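Local structure of vacuolar-sorting protein BRO1 (Saccharomyces cerevisiae, 1ZB1) at residues K14-E19 with S171-S176; E189-F194 with S212-A217; T117-K122 with E164-S169. The protein sorts cargo into intralumenal vesicles of multivesicular bodies and recruits the deubiquitinase Doa4 to endosomes, and is represented here by its Bro1 domain. All coordinates share one frame; numbering follows the deposited sequence.

Interaction 1 of 3, residues K14-E19 with S171-S176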
# COMPACT_ATOMS: atom_id res chain seq x y z
N LYS A 14 -9.43 -0.15 4.33
CA LYS A 14 -10.46 -0.94 4.99
C LYS A 14 -10.38 -2.43 4.74
O LYS A 14 -10.06 -2.87 3.64
CB LYS A 14 -11.84 -0.44 4.56
CG LYS A 14 -12.11 1.02 4.92
CD LYS A 14 -12.10 1.21 6.43
CE LYS A 14 -12.40 2.64 6.81
NZ LYS A 14 -12.38 2.84 8.29
N LEU A 15 -10.69 -3.20 5.78
CA LEU A 15 -10.69 -4.66 5.70
C LEU A 15 -12.01 -5.15 5.10
O LEU A 15 -13.02 -4.42 5.13
CB LEU A 15 -10.57 -5.28 7.10
CG LEU A 15 -9.28 -5.12 7.89
CD1 LEU A 15 -9.49 -5.64 9.34
CD2 LEU A 15 -8.16 -5.89 7.19
N LYS A 16 -12.01 -6.36 4.57
CA LYS A 16 -13.24 -6.95 4.04
C LYS A 16 -13.77 -7.87 5.14
O LYS A 16 -13.02 -8.67 5.70
CB LYS A 16 -12.96 -7.78 2.78
CG LYS A 16 -12.47 -6.95 1.57
CD LYS A 16 -12.01 -7.85 0.42
CE LYS A 16 -13.14 -8.72 -0.12
NZ LYS A 16 -14.35 -7.90 -0.46
N ASP A 17 -15.05 -7.75 5.48
CA ASP A 17 -15.63 -8.60 6.51
C ASP A 17 -16.05 -9.93 5.88
O ASP A 17 -16.19 -10.03 4.66
CB ASP A 17 -16.85 -7.94 7.16
CG ASP A 17 -16.50 -6.67 7.91
OD1 ASP A 17 -15.36 -6.56 8.40
OD2 ASP A 17 -17.37 -5.77 8.02
N THR A 18 -16.23 -10.95 6.71
CA THR A 18 -16.64 -12.27 6.24
C THR A 18 -17.59 -12.90 7.24
O THR A 18 -17.59 -12.55 8.42
CB THR A 18 -15.44 -13.22 6.07
OG1 THR A 18 -15.88 -14.47 5.53
CG2 THR A 18 -14.76 -13.49 7.43
N GLU A 19 -18.41 -13.84 6.78
CA GLU A 19 -19.32 -14.52 7.69
C GLU A 19 -18.63 -15.71 8.32
O GLU A 19 -17.75 -16.32 7.71
CB GLU A 19 -20.58 -14.98 6.94
CG GLU A 19 -21.45 -13.82 6.49
CD GLU A 19 -22.83 -14.25 6.03
OE1 GLU A 19 -23.67 -13.35 5.82
OE2 GLU A 19 -23.07 -15.47 5.89
N SER A 171 -16.03 -9.38 -6.48
CA SER A 171 -15.92 -8.18 -5.65
C SER A 171 -15.15 -7.02 -6.29
O SER A 171 -14.09 -7.22 -6.88
CB SER A 171 -15.24 -8.51 -4.31
OG SER A 171 -15.03 -7.32 -3.57
N VAL A 172 -15.69 -5.82 -6.14
CA VAL A 172 -15.07 -4.62 -6.68
C VAL A 172 -13.68 -4.39 -6.09
O VAL A 172 -12.79 -3.84 -6.75
CB VAL A 172 -15.95 -3.36 -6.42
CG1 VAL A 172 -16.20 -3.19 -4.93
CG2 VAL A 172 -15.28 -2.12 -6.99
N ASP A 173 -13.48 -4.83 -4.85
CA ASP A 173 -12.20 -4.68 -4.17
C ASP A 173 -11.08 -5.43 -4.88
O ASP A 173 -9.92 -5.02 -4.82
CB ASP A 173 -12.27 -5.24 -2.74
CG ASP A 173 -13.22 -4.48 -1.86
OD1 ASP A 173 -14.00 -5.13 -1.11
OD2 ASP A 173 -13.19 -3.23 -1.91
N LEU A 174 -11.42 -6.54 -5.53
CA LEU A 174 -10.40 -7.34 -6.19
C LEU A 174 -10.28 -7.13 -7.69
O LEU A 174 -9.64 -7.93 -8.39
CB LEU A 174 -10.62 -8.83 -5.88
CG LEU A 174 -10.20 -9.28 -4.46
CD1 LEU A 174 -8.68 -9.09 -4.27
CD2 LEU A 174 -10.96 -8.47 -3.43
N GLN A 175 -10.89 -6.07 -8.20
CA GLN A 175 -10.77 -5.77 -9.62
C GLN A 175 -9.31 -5.38 -9.82
O GLN A 175 -8.76 -4.59 -9.04
CB GLN A 175 -11.70 -4.62 -10.01
CG GLN A 175 -13.16 -5.00 -9.93
CD GLN A 175 -13.43 -6.37 -10.55
OE1 GLN A 175 -13.87 -7.30 -9.87
NE2 GLN A 175 -13.14 -6.50 -11.84
N SER A 176 -8.68 -5.92 -10.85
CA SER A 176 -7.26 -5.66 -11.13
C SER A 176 -6.83 -4.19 -11.08
O SER A 176 -5.76 -3.88 -10.57
CB SER A 176 -6.88 -6.26 -12.49
OG SER A 176 -5.49 -6.09 -12.74
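The flat group of this contact is the carboxylate of Asp173, and Lys16 NZ meets it at the OD1 corner, using the anti lone pair directed away from OD2. This salt bridge is 2.9 Å from NZ to OD1. OD1 also accepts from Ala102 N, while OD2 bonds to Tyr239 OH. Lys16 CG lies off to one side of the carboxylate plane, 3.6 Å from OD1. The lysine chain is curled at both outer torsions (chi3 62°, chi4 52°), which hooks the ammonium back to Asp173. The same NZ donates to Ser171 OG at 3.2 Å, and a third bond goes to Tyr100 O.

Residues 14-19 are a loop of the Bro1 domain beside strand 97-100, with backbone hydrogen bonds between Asp17 and Tyr100 and between Glu19 and Thr98. Residues 171-176 end the connection between helix 146-165 and helix 176-198, with a 3-10 turn at 172-173. Here Ser171 OG accepts from Asp173 N at 3.2 Å, forming an ST turn in which Ser171 and Asp173 both face Lys16. Ser171 OG is also bonded to Asp101 OD1. Leu174 CD2 packs 4.0 Å from Lys16 CE.

Interaction 2 of 3, residues E189-F194 with S212-A217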
# COMPACT_ATOMS: atom_id res chain seq x y z
N GLU A 189 3.65 5.91 -0.59
CA GLU A 189 3.78 6.22 0.83
C GLU A 189 5.10 5.71 1.40
O GLU A 189 5.72 6.37 2.24
CB GLU A 189 2.61 5.66 1.63
CG GLU A 189 1.26 6.29 1.28
CD GLU A 189 0.13 5.83 2.18
OE1 GLU A 189 0.21 4.69 2.69
OE2 GLU A 189 -0.84 6.59 2.37
N ALA A 190 5.53 4.53 0.96
CA ALA A 190 6.79 3.98 1.44
C ALA A 190 7.94 4.92 1.06
O ALA A 190 8.79 5.26 1.89
CB ALA A 190 7.02 2.59 0.85
N GLN A 191 7.96 5.35 -0.20
CA GLN A 191 8.99 6.27 -0.72
C GLN A 191 8.92 7.58 0.07
O GLN A 191 9.95 8.12 0.49
CB GLN A 191 8.75 6.54 -2.21
CG GLN A 191 9.71 7.55 -2.87
CD GLN A 191 11.14 7.03 -2.99
OE1 GLN A 191 11.36 5.82 -3.01
NE2 GLN A 191 12.11 7.94 -3.09
N GLU A 192 7.71 8.08 0.28
CA GLU A 192 7.51 9.32 1.02
C GLU A 192 8.11 9.23 2.42
O GLU A 192 8.80 10.16 2.87
CB GLU A 192 6.02 9.65 1.09
CG GLU A 192 5.68 10.78 2.04
CD GLU A 192 4.20 11.15 2.01
OE1 GLU A 192 3.36 10.25 1.80
OE2 GLU A 192 3.89 12.34 2.21
N LEU A 193 7.86 8.13 3.12
CA LEU A 193 8.40 7.96 4.47
C LEU A 193 9.93 7.89 4.45
O LEU A 193 10.60 8.30 5.40
CB LEU A 193 7.82 6.70 5.12
CG LEU A 193 6.75 6.87 6.22
CD1 LEU A 193 5.84 8.04 5.91
CD2 LEU A 193 5.96 5.59 6.37
N PHE A 194 10.48 7.37 3.35
CA PHE A 194 11.94 7.27 3.22
C PHE A 194 12.54 8.67 3.17
O PHE A 194 13.56 8.95 3.80
CB PHE A 194 12.31 6.49 1.96
CG PHE A 194 13.77 6.18 1.85
CD1 PHE A 194 14.35 5.21 2.66
CD2 PHE A 194 14.58 6.86 0.95
CE1 PHE A 194 15.72 4.93 2.58
CE2 PHE A 194 15.95 6.59 0.86
CZ PHE A 194 16.52 5.62 1.68
N SER A 212 16.74 15.72 -3.25
CA SER A 212 16.10 16.17 -4.49
C SER A 212 15.65 14.99 -5.36
O SER A 212 14.51 14.97 -5.84
CB SER A 212 17.06 17.06 -5.28
OG SER A 212 16.48 17.43 -6.51
N LYS A 213 16.55 14.03 -5.58
CA LYS A 213 16.24 12.87 -6.41
C LYS A 213 15.15 12.00 -5.79
O LYS A 213 14.24 11.54 -6.49
CB LYS A 213 17.51 12.03 -6.62
CG LYS A 213 18.68 12.86 -7.13
CD LYS A 213 19.97 12.05 -7.25
CE LYS A 213 19.97 11.19 -8.51
NZ LYS A 213 21.34 10.67 -8.78
N LEU A 214 15.23 11.77 -4.48
CA LEU A 214 14.25 10.96 -3.78
C LEU A 214 12.88 11.64 -3.77
O LEU A 214 11.85 10.98 -3.85
CB LEU A 214 14.70 10.71 -2.34
CG LEU A 214 15.94 9.82 -2.18
CD1 LEU A 214 16.41 9.86 -0.74
CD2 LEU A 214 15.60 8.40 -2.61
N SER A 215 12.89 12.97 -3.67
CA SER A 215 11.67 13.75 -3.67
C SER A 215 11.01 13.67 -5.03
O SER A 215 9.79 13.57 -5.13
CB SER A 215 11.95 15.21 -3.32
OG SER A 215 12.28 15.34 -1.95
N ARG A 216 11.82 13.70 -6.09
CA ARG A 216 11.26 13.63 -7.43
C ARG A 216 10.55 12.30 -7.61
O ARG A 216 9.48 12.23 -8.22
CB ARG A 216 12.35 13.78 -8.49
CG ARG A 216 11.79 13.85 -9.89
CD ARG A 216 10.87 15.06 -10.04
NE ARG A 216 9.93 14.94 -11.16
CZ ARG A 216 10.30 14.81 -12.43
NH1 ARG A 216 11.58 14.79 -12.76
NH2 ARG A 216 9.37 14.70 -13.37
N ALA A 217 11.15 11.24 -7.08
CA ALA A 217 10.55 9.91 -7.20
C ALA A 217 9.21 9.87 -6.47
O ALA A 217 8.25 9.27 -6.95
CB ALA A 217 11.50 8.85 -6.65
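Gln191 reaches from helix 176-198 to the backbone of helix 208-230, where its NE2 donates to Leu214 O over 3.1 Å. The two helices run nearly antiparallel, with segment axes 9.3 Å apart at closest approach. Neighbouring antiparallel helices of this kind are consistent with the placing of the Bro1 domain in the TPR clan.

The conformation of Gln191 explains its reach. CG stands anti to the backbone N, and the chain then bends at chi2 (69°), bringing the amide over to the other helix. Leu214 O lies close to the amide plane and is met from well off the line of its C=O bond. The bond at NE2 is fairly straight, at 155°. NE2 also rests against two apolar groups, Leu214 CD2 at 3.6 Å and Ala217 CB at 3.7 Å. The side chains of Gln191 and Leu214 cross at about a right angle.

Phe194 lies one helical turn further on. Its CG is also anti to the backbone N (chi1 -172°), which carries the ring out toward Leu214. The ring presents an edge to Leu214, with CD1 of the leucine near the ring plane and 3.7 Å from CE2. Leu214 CD2 is 3.9 Å from the same CE2. CD1 thus sits at the ring edge, while CD2 bridges the ring and the Gln191 amide.

The Gln191 amide is buried but held from several sides. OE1 accepts from Ala343 N, and NE2 makes a second, weak bond to Leu341 O. Leu214 O takes a further bond from Thr218 OG1. The amide therefore ties a backbone carbonyl of helix 208-230 and the loop around Ala343 to one side chain. These bonds should fix its rotation and satisfy polar groups that are buried here.

Interaction 3 of 3, residues T117-K122 with E164-S169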
# COMPACT_ATOMS: atom_id res chain seq x y z
N THR A 117 -15.03 -21.46 -4.94
CA THR A 117 -13.65 -21.62 -5.36
C THR A 117 -12.63 -21.18 -4.31
O THR A 117 -12.86 -20.22 -3.57
CB THR A 117 -13.37 -20.83 -6.66
OG1 THR A 117 -13.35 -19.43 -6.37
CG2 THR A 117 -14.47 -21.12 -7.69
N LEU A 118 -11.51 -21.89 -4.26
CA LEU A 118 -10.46 -21.56 -3.31
C LEU A 118 -9.85 -20.20 -3.67
O LEU A 118 -9.40 -19.47 -2.79
CB LEU A 118 -9.38 -22.65 -3.31
CG LEU A 118 -9.86 -24.03 -2.83
CD1 LEU A 118 -8.72 -25.04 -2.84
CD2 LEU A 118 -10.43 -23.90 -1.41
N ALA A 119 -9.87 -19.84 -4.96
CA ALA A 119 -9.34 -18.55 -5.39
C ALA A 119 -10.06 -17.38 -4.73
O ALA A 119 -9.45 -16.34 -4.44
CB ALA A 119 -9.44 -18.42 -6.92
N PHE A 120 -11.37 -17.52 -4.51
CA PHE A 120 -12.15 -16.46 -3.87
C PHE A 120 -11.69 -16.30 -2.41
O PHE A 120 -11.37 -15.20 -1.97
CB PHE A 120 -13.65 -16.80 -3.93
CG PHE A 120 -14.55 -15.72 -3.35
CD1 PHE A 120 -14.47 -14.41 -3.81
CD2 PHE A 120 -15.50 -16.04 -2.39
CE1 PHE A 120 -15.33 -13.42 -3.31
CE2 PHE A 120 -16.37 -15.05 -1.88
CZ PHE A 120 -16.28 -13.74 -2.35
N GLU A 121 -11.65 -17.41 -1.67
CA GLU A 121 -11.23 -17.38 -0.26
C GLU A 121 -9.79 -16.87 -0.15
O GLU A 121 -9.48 -16.07 0.74
CB GLU A 121 -11.37 -18.79 0.36
CG GLU A 121 -10.97 -18.88 1.85
CD GLU A 121 -12.06 -18.43 2.83
OE1 GLU A 121 -12.88 -17.57 2.46
OE2 GLU A 121 -12.08 -18.93 3.97
N LYS A 122 -8.92 -17.29 -1.06
CA LYS A 122 -7.52 -16.86 -1.08
C LYS A 122 -7.37 -15.36 -1.36
O LYS A 122 -6.72 -14.65 -0.60
CB LYS A 122 -6.73 -17.62 -2.15
CG LYS A 122 -6.28 -19.01 -1.76
CD LYS A 122 -5.79 -19.81 -2.97
CE LYS A 122 -4.69 -19.08 -3.74
NZ LYS A 122 -4.14 -19.91 -4.86
N GLU A 164 -2.15 -8.80 -10.45
CA GLU A 164 -1.62 -9.60 -11.55
C GLU A 164 -2.07 -11.06 -11.56
O GLU A 164 -1.93 -11.74 -12.58
CB GLU A 164 -0.09 -9.56 -11.53
CG GLU A 164 0.49 -8.16 -11.51
CD GLU A 164 2.01 -8.14 -11.59
OE1 GLU A 164 2.65 -9.03 -10.99
OE2 GLU A 164 2.56 -7.23 -12.24
N ASN A 165 -2.63 -11.55 -10.45
CA ASN A 165 -3.03 -12.95 -10.38
C ASN A 165 -4.51 -13.33 -10.27
O ASN A 165 -4.86 -14.48 -10.52
CB ASN A 165 -2.24 -13.64 -9.27
CG ASN A 165 -0.78 -13.81 -9.63
OD1 ASN A 165 -0.40 -14.77 -10.30
ND2 ASN A 165 0.05 -12.86 -9.20
N PHE A 166 -5.38 -12.41 -9.89
CA PHE A 166 -6.80 -12.73 -9.79
C PHE A 166 -7.56 -11.75 -10.68
O PHE A 166 -7.66 -10.56 -10.36
CB PHE A 166 -7.27 -12.64 -8.34
CG PHE A 166 -6.50 -13.54 -7.41
CD1 PHE A 166 -5.38 -13.08 -6.73
CD2 PHE A 166 -6.89 -14.87 -7.23
CE1 PHE A 166 -4.66 -13.92 -5.88
CE2 PHE A 166 -6.17 -15.72 -6.39
CZ PHE A 166 -5.05 -15.24 -5.71
N LEU A 167 -8.12 -12.25 -11.78
CA LEU A 167 -8.78 -11.39 -12.76
C LEU A 167 -10.31 -11.29 -12.89
O LEU A 167 -10.80 -10.31 -13.45
CB LEU A 167 -8.21 -11.71 -14.15
CG LEU A 167 -6.68 -11.78 -14.26
CD1 LEU A 167 -6.30 -12.27 -15.65
CD2 LEU A 167 -6.06 -10.42 -13.97
N ASN A 168 -11.06 -12.27 -12.40
CA ASN A 168 -12.52 -12.19 -12.55
C ASN A 168 -13.28 -12.29 -11.23
O ASN A 168 -14.28 -13.00 -11.13
CB ASN A 168 -12.99 -13.30 -13.50
CG ASN A 168 -12.42 -13.15 -14.91
OD1 ASN A 168 -12.79 -12.23 -15.65
ND2 ASN A 168 -11.51 -14.04 -15.27
N SER A 169 -12.80 -11.57 -10.22
CA SER A 169 -13.43 -11.59 -8.91
C SER A 169 -14.81 -10.94 -8.93
O SER A 169 -15.04 -9.98 -9.66
CB SER A 169 -12.56 -10.84 -7.89
OG SER A 169 -13.20 -10.79 -6.62
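Ala119 and Phe166 bring their backbones closest, CA to CA 7.7 Å, where helix 118-139 begins and where Phe166 leaves helix 146-165 with extended backbone angles (phi -123°, psi 111°). From this exit, with CG anti to the carbonyl carbon (chi1 -57°), the Phe166 ring turns back onto the first turn of the other helix. Ring atom CE2 lies 3.9 Å from Ala119 O and 4.3 Å from Ala119 CB. That carbonyl oxygen also accepts from Ser123 OG. At the edge of the ring, near its plane, comes the aliphatic part of Lys122, with CE 4.3 Å from CZ.

The two helices follow each other in the chain, so the start of one meets the end of the next, as in an antiparallel helical hairpin. Thr117 is the N-cap of helix 118-139, and its OG1 accepts a weak bond from Phe120 N at 3.3 Å.

No hydrogen bond crosses between the segments. The charged end of Lys122 is turned to helix 65-86, where NZ forms a salt bridge with Glu80 OE1 and a cation-pi contact with Tyr83. The CB of Phe120 points away from residues 164-169, but its ring swings back beside them, against Pro170 and strand 112-115.

Overall arrangement
From the N terminus, residues 14-19 come first and close a long loop when they meet residues 171-176 in interaction 1. Interaction 3 is nested inside that loop. It closes the hairpin of helices 118-139 and 146-165. The two contacts are neighbours, with centres 11 Å apart, and they touch where Leu174 CB lies 3.3 Å from Ser169 OG. Interaction 2 follows in series and closes the helix-loop-helix hairpin of 176-198 and 208-230. It lies on the opposite side of the chain's centre, 29 Å from interaction 1 and 32 Å from interaction 3, centre to centre. Helix 176-198 starts at interaction 1 and carries the chain to interaction 2.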